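Local coordinates for alpha-ketoglutarate-dependent 2,4-dichlorophenoxyacetate dioxygenase (Bradyrhizobium diazoefficiens, PDB 5BKE), which probably acts as a metal- and 2-oxoglutarate-dependent dioxygenase that breaks down aryloxyalkanoate herbicides, at residues V134-G140 and Y269-R275. Sequence-based numbering, arbitrary orientation.
With OGA (N-oxalylglycine), chain O.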
ATOM      1  N   VAL C 134      43.951 -31.255 -12.206  1.00 30.90           N
ATOM      2  CA  VAL C 134      44.661 -31.613 -10.970  1.00 33.06           C
ATOM      3  C   VAL C 134      44.359 -30.524  -9.934  1.00 33.71           C
ATOM      4  O   VAL C 134      44.642 -29.343 -10.165  1.00 34.08           O
ATOM      5  CB  VAL C 134      46.202 -31.778 -11.164  1.00 33.76           C
ATOM      6  CG1 VAL C 134      46.887 -32.155  -9.848  1.00 32.47           C
ATOM      7  CG2 VAL C 134      46.529 -32.817 -12.240  1.00 33.84           C
ATOM      8  N   VAL C 135      43.789 -30.933  -8.799  1.00 35.06           N
ATOM      9  CA  VAL C 135      43.376 -30.003  -7.739  1.00 35.56           C
ATOM     10  C   VAL C 135      44.527 -29.787  -6.776  1.00 37.27           C
ATOM     11  O   VAL C 135      45.086 -30.746  -6.246  1.00 40.32           O
ATOM     12  CB  VAL C 135      42.105 -30.500  -6.977  1.00 35.62           C
ATOM     13  CG1 VAL C 135      41.827 -29.674  -5.716  1.00 33.58           C
ATOM     14  CG2 VAL C 135      40.891 -30.483  -7.892  1.00 34.35           C
ATOM     15  N   ASN C 136      44.884 -28.522  -6.573  1.00 38.09           N
ATOM     16  CA  ASN C 136      45.809 -28.132  -5.532  1.00 39.56           C
ATOM     17  C   ASN C 136      45.056 -28.167  -4.187  1.00 42.57           C
ATOM     18  O   ASN C 136      44.092 -27.417  -4.005  1.00 41.49           O
ATOM     19  CB  ASN C 136      46.372 -26.738  -5.831  1.00 39.73           C
ATOM     20  CG  ASN C 136      47.511 -26.338  -4.903  1.00 41.06           C
ATOM     21  OD1 ASN C 136      47.465 -26.558  -3.687  1.00 41.80           O
ATOM     22  ND2 ASN C 136      48.529 -25.704  -5.474  1.00 41.89           N
ATOM     23  N   PRO C 137      45.490 -29.039  -3.245  1.00 45.70           N
ATOM     24  CA  PRO C 137      44.777 -29.174  -1.967  1.00 45.32           C
ATOM     25  C   PRO C 137      45.098 -28.102  -0.910  1.00 45.41           C
ATOM     26  O   PRO C 137      44.468 -28.100   0.145  1.00 48.21           O
ATOM     27  CB  PRO C 137      45.208 -30.556  -1.484  1.00 45.58           C
ATOM     28  CG  PRO C 137      46.594 -30.711  -2.008  1.00 45.94           C
ATOM     29  CD  PRO C 137      46.626 -29.986  -3.331  1.00 46.41           C
ATOM     30  N   THR C 138      46.051 -27.212  -1.187  1.00 46.20           N
ATOM     31  CA  THR C 138      46.430 -26.152  -0.245  1.00 47.56           C
ATOM     32  C   THR C 138      46.052 -24.790  -0.811  1.00 48.09           C
ATOM     33  O   THR C 138      46.904 -24.068  -1.366  1.00 49.68           O
ATOM     34  CB  THR C 138      47.940 -26.196   0.137  1.00 49.44           C
ATOM     35  OG1 THR C 138      48.311 -27.530   0.503  1.00 52.93           O
ATOM     36  CG2 THR C 138      48.258 -25.250   1.316  1.00 48.23           C
ATOM     37  N   GLY C 139      44.767 -24.454  -0.671  1.00 45.18           N
ATOM     38  CA  GLY C 139      44.233 -23.163  -1.115  1.00 41.37           C
ATOM     39  C   GLY C 139      43.720 -23.152  -2.544  1.00 38.03           C
ATOM     40  O   GLY C 139      43.315 -24.195  -3.084  1.00 36.52           O
ATOM     41  N   GLY C 140      43.724 -21.961  -3.147  1.00 35.44           N
ATOM     42  CA  GLY C 140      43.270 -21.771  -4.526  1.00 32.62           C
ATOM     43  C   GLY C 140      41.781 -21.968  -4.777  1.00 30.90           C
ATOM     44  O   GLY C 140      41.392 -22.478  -5.834  1.00 30.87           O
ATOM     45  N   TYR C 269      47.476 -19.919  -3.125  1.00 37.64           N
ATOM     46  CA  TYR C 269      47.730 -21.353  -3.071  1.00 36.88           C
ATOM     47  C   TYR C 269      49.229 -21.638  -3.001  1.00 36.18           C
ATOM     48  O   TYR C 269      50.042 -20.774  -3.336  1.00 34.78           O
ATOM     49  CB  TYR C 269      47.045 -22.101  -4.232  1.00 37.98           C
ATOM     50  CG  TYR C 269      47.442 -21.694  -5.648  1.00 39.83           C
ATOM     51  CD1 TYR C 269      46.749 -20.683  -6.331  1.00 39.48           C
ATOM     52  CD2 TYR C 269      48.486 -22.352  -6.326  1.00 40.43           C
ATOM     53  CE1 TYR C 269      47.097 -20.318  -7.631  1.00 39.93           C
ATOM     54  CE2 TYR C 269      48.842 -21.993  -7.626  1.00 40.55           C
ATOM     55  CZ  TYR C 269      48.144 -20.977  -8.275  1.00 40.78           C
ATOM     56  OH  TYR C 269      48.488 -20.622  -9.563  1.00 40.39           O
ATOM     57  N   ASP C 270      49.567 -22.844  -2.542  1.00 37.89           N
ATOM     58  CA  ASP C 270      50.942 -23.334  -2.411  1.00 38.62           C
ATOM     59  C   ASP C 270      51.519 -23.582  -3.792  1.00 37.85           C
ATOM     60  O   ASP C 270      51.078 -24.490  -4.496  1.00 39.30           O
ATOM     61  CB  ASP C 270      50.939 -24.640  -1.600  1.00 41.56           C
ATOM     62  CG  ASP C 270      52.330 -25.076  -1.129  1.00 42.07           C
ATOM     63  OD1 ASP C 270      53.361 -24.647  -1.688  1.00 42.35           O
ATOM     64  OD2 ASP C 270      52.379 -25.879  -0.179  1.00 44.04           O
ATOM     65  N   GLN C 271      52.514 -22.784  -4.170  1.00 39.60           N
ATOM     66  CA  GLN C 271      53.079 -22.840  -5.525  1.00 41.87           C
ATOM     67  C   GLN C 271      53.891 -24.123  -5.835  1.00 44.12           C
ATOM     68  O   GLN C 271      53.988 -24.536  -6.999  1.00 42.10           O
ATOM     69  CB  GLN C 271      53.846 -21.537  -5.835  1.00 40.39           C
ATOM     70  CG  GLN C 271      54.428 -21.375  -7.246  1.00 41.02           C
ATOM     71  CD  GLN C 271      53.499 -21.790  -8.390  1.00 41.38           C
ATOM     72  OE1 GLN C 271      52.306 -21.455  -8.416  1.00 41.06           O
ATOM     73  NE2 GLN C 271      54.059 -22.516  -9.355  1.00 40.69           N
ATOM     74  N   SER C 272      54.415 -24.777  -4.795  1.00 45.33           N
ATOM     75  CA  SER C 272      55.190 -26.022  -4.953  1.00 47.06           C
ATOM     76  C   SER C 272      54.374 -27.256  -5.392  1.00 46.45           C
ATOM     77  O   SER C 272      54.955 -28.253  -5.841  1.00 46.73           O
ATOM     78  CB  SER C 272      55.988 -26.329  -3.679  1.00 48.33           C
ATOM     79  OG  SER C 272      55.123 -26.545  -2.580  1.00 49.63           O
ATOM     80  N   GLN C 273      53.045 -27.188  -5.270  1.00 45.38           N
ATOM     81  CA  GLN C 273      52.159 -28.298  -5.666  1.00 44.74           C
ATOM     82  C   GLN C 273      51.416 -28.061  -6.992  1.00 41.97           C
ATOM     83  O   GLN C 273      51.017 -26.924  -7.270  1.00 42.16           O
ATOM     84  CB  GLN C 273      51.173 -28.615  -4.551  1.00 47.16           C
ATOM     85  CG  GLN C 273      51.785 -29.492  -3.480  1.00 51.50           C
ATOM     86  CD  GLN C 273      50.823 -29.772  -2.359  1.00 53.88           C
ATOM     87  OE1 GLN C 273      49.975 -30.662  -2.463  1.00 58.81           O
ATOM     88  NE2 GLN C 273      50.948 -29.018  -1.271  1.00 53.97           N
ATOM     89  N   PRO C 274      51.235 -29.126  -7.813  1.00 38.86           N
ATOM     90  CA  PRO C 274      50.622 -28.920  -9.133  1.00 38.37           C
ATOM     91  C   PRO C 274      49.172 -28.420  -9.039  1.00 37.72           C
ATOM     92  O   PRO C 274      48.435 -28.808  -8.130  1.00 37.64           O
ATOM     93  CB  PRO C 274      50.681 -30.311  -9.775  1.00 37.08           C
ATOM     94  CG  PRO C 274      50.747 -31.260  -8.633  1.00 37.60           C
ATOM     95  CD  PRO C 274      51.541 -30.552  -7.578  1.00 37.86           C
ATOM     96  N   ARG C 275      48.803 -27.530  -9.952  1.00 36.57           N
ATOM     97  CA  ARG C 275      47.442 -27.034 -10.064  1.00 33.84           C
ATOM     98  C   ARG C 275      47.139 -26.957 -11.545  1.00 32.52           C
ATOM     99  O   ARG C 275      47.514 -25.994 -12.192  1.00 32.97           O
ATOM    100  CB  ARG C 275      47.309 -25.653  -9.403  1.00 32.94           C
ATOM    101  CG  ARG C 275      45.869 -25.171  -9.307  1.00 31.92           C
ATOM    102  CD  ARG C 275      45.743 -23.917  -8.473  1.00 32.71           C
ATOM    103  NE  ARG C 275      44.337 -23.597  -8.206  1.00 32.61           N
ATOM    104  CZ  ARG C 275      43.594 -22.752  -8.923  1.00 32.28           C
ATOM    105  NH1 ARG C 275      44.107 -22.110  -9.980  1.00 30.28           N
ATOM    106  NH2 ARG C 275      42.327 -22.550  -8.583  1.00 31.02           N
TER
HETATM  107  C1  OGA O 402      40.516 -17.815 -15.232  1.00 29.89           C
HETATM  108  C2  OGA O 402      40.816 -17.562 -13.840  1.00 28.89           C
HETATM  109  C4  OGA O 402      41.295 -18.565 -11.646  1.00 31.18           C
HETATM  110  C5  OGA O 402      41.647 -19.954 -11.189  1.00 32.50           C
HETATM  111  O1  OGA O 402      40.050 -16.862 -15.903  1.00 29.18           O
HETATM  112  O2  OGA O 402      40.694 -18.968 -15.684  1.00 31.38           O
HETATM  113  O2' OGA O 402      40.989 -16.399 -13.487  1.00 28.82           O
HETATM  114  O3  OGA O 402      42.608 -20.516 -11.764  1.00 34.75           O
HETATM  115  N1  OGA O 402      40.845 -18.610 -13.029  1.00 29.78           N
HETATM  116  O4  OGA O 402      40.966 -20.482 -10.281  1.00 31.84           O
HETATM  117  O   HOH W   1      47.996 -30.751  -6.442  1.00 33.97           O
HETATM  118  O   HOH W   2      43.298 -25.049  -6.096  1.00 36.45           O
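Asn136 loses more surface than any other residue in this contact, and both ends of its amide are engaged. ND2 donates to Asp270 O over 3.0 Å with an N-H...O angle of 158°, the acceptor lying almost in the amide plane. On the other side OD1 takes the backbone N of Thr138 at 2.9 Å, an Asx turn that fixes the amide's rotation. A chi1 of -171°, with CG opposite the backbone N, carries the amide across to the 269-275 loop. Asn136 CB meanwhile rests against the extended Arg275 chain, 3.8 Å from its CG, while Arg275 CD sits 3.6 Å above the centre of the Tyr269 ring, so the aliphatic shaft packs against both residues. These loops precede strands 142-146 and 276-281 of the cupin-type double-stranded beta-helix, and Arg275 is one of two arginines in the N-oxalylglycine pocket. Its NH1 meets N-oxalylglycine O3 at 2.8 Å and its NH2 meets O4 at 3.0 Å, both nearly straight, a two-pronged grip on the C5 carboxylate; Thr142 and Arg279 also hydrogen-bond the ligand. NH2 also reaches Gly140 O at 2.9 Å, tilted 29° from the guanidinium plane, and NE donates to a water bound by Gly139 O. A methionine in place of Arg275 would probably leave the ligand carboxylate without its paired donors and Gly140 O without this partner. Gly140 has positive phi, and a beta carbon there would collide with Arg275 NE, consistent with glycine beside the guanidinium.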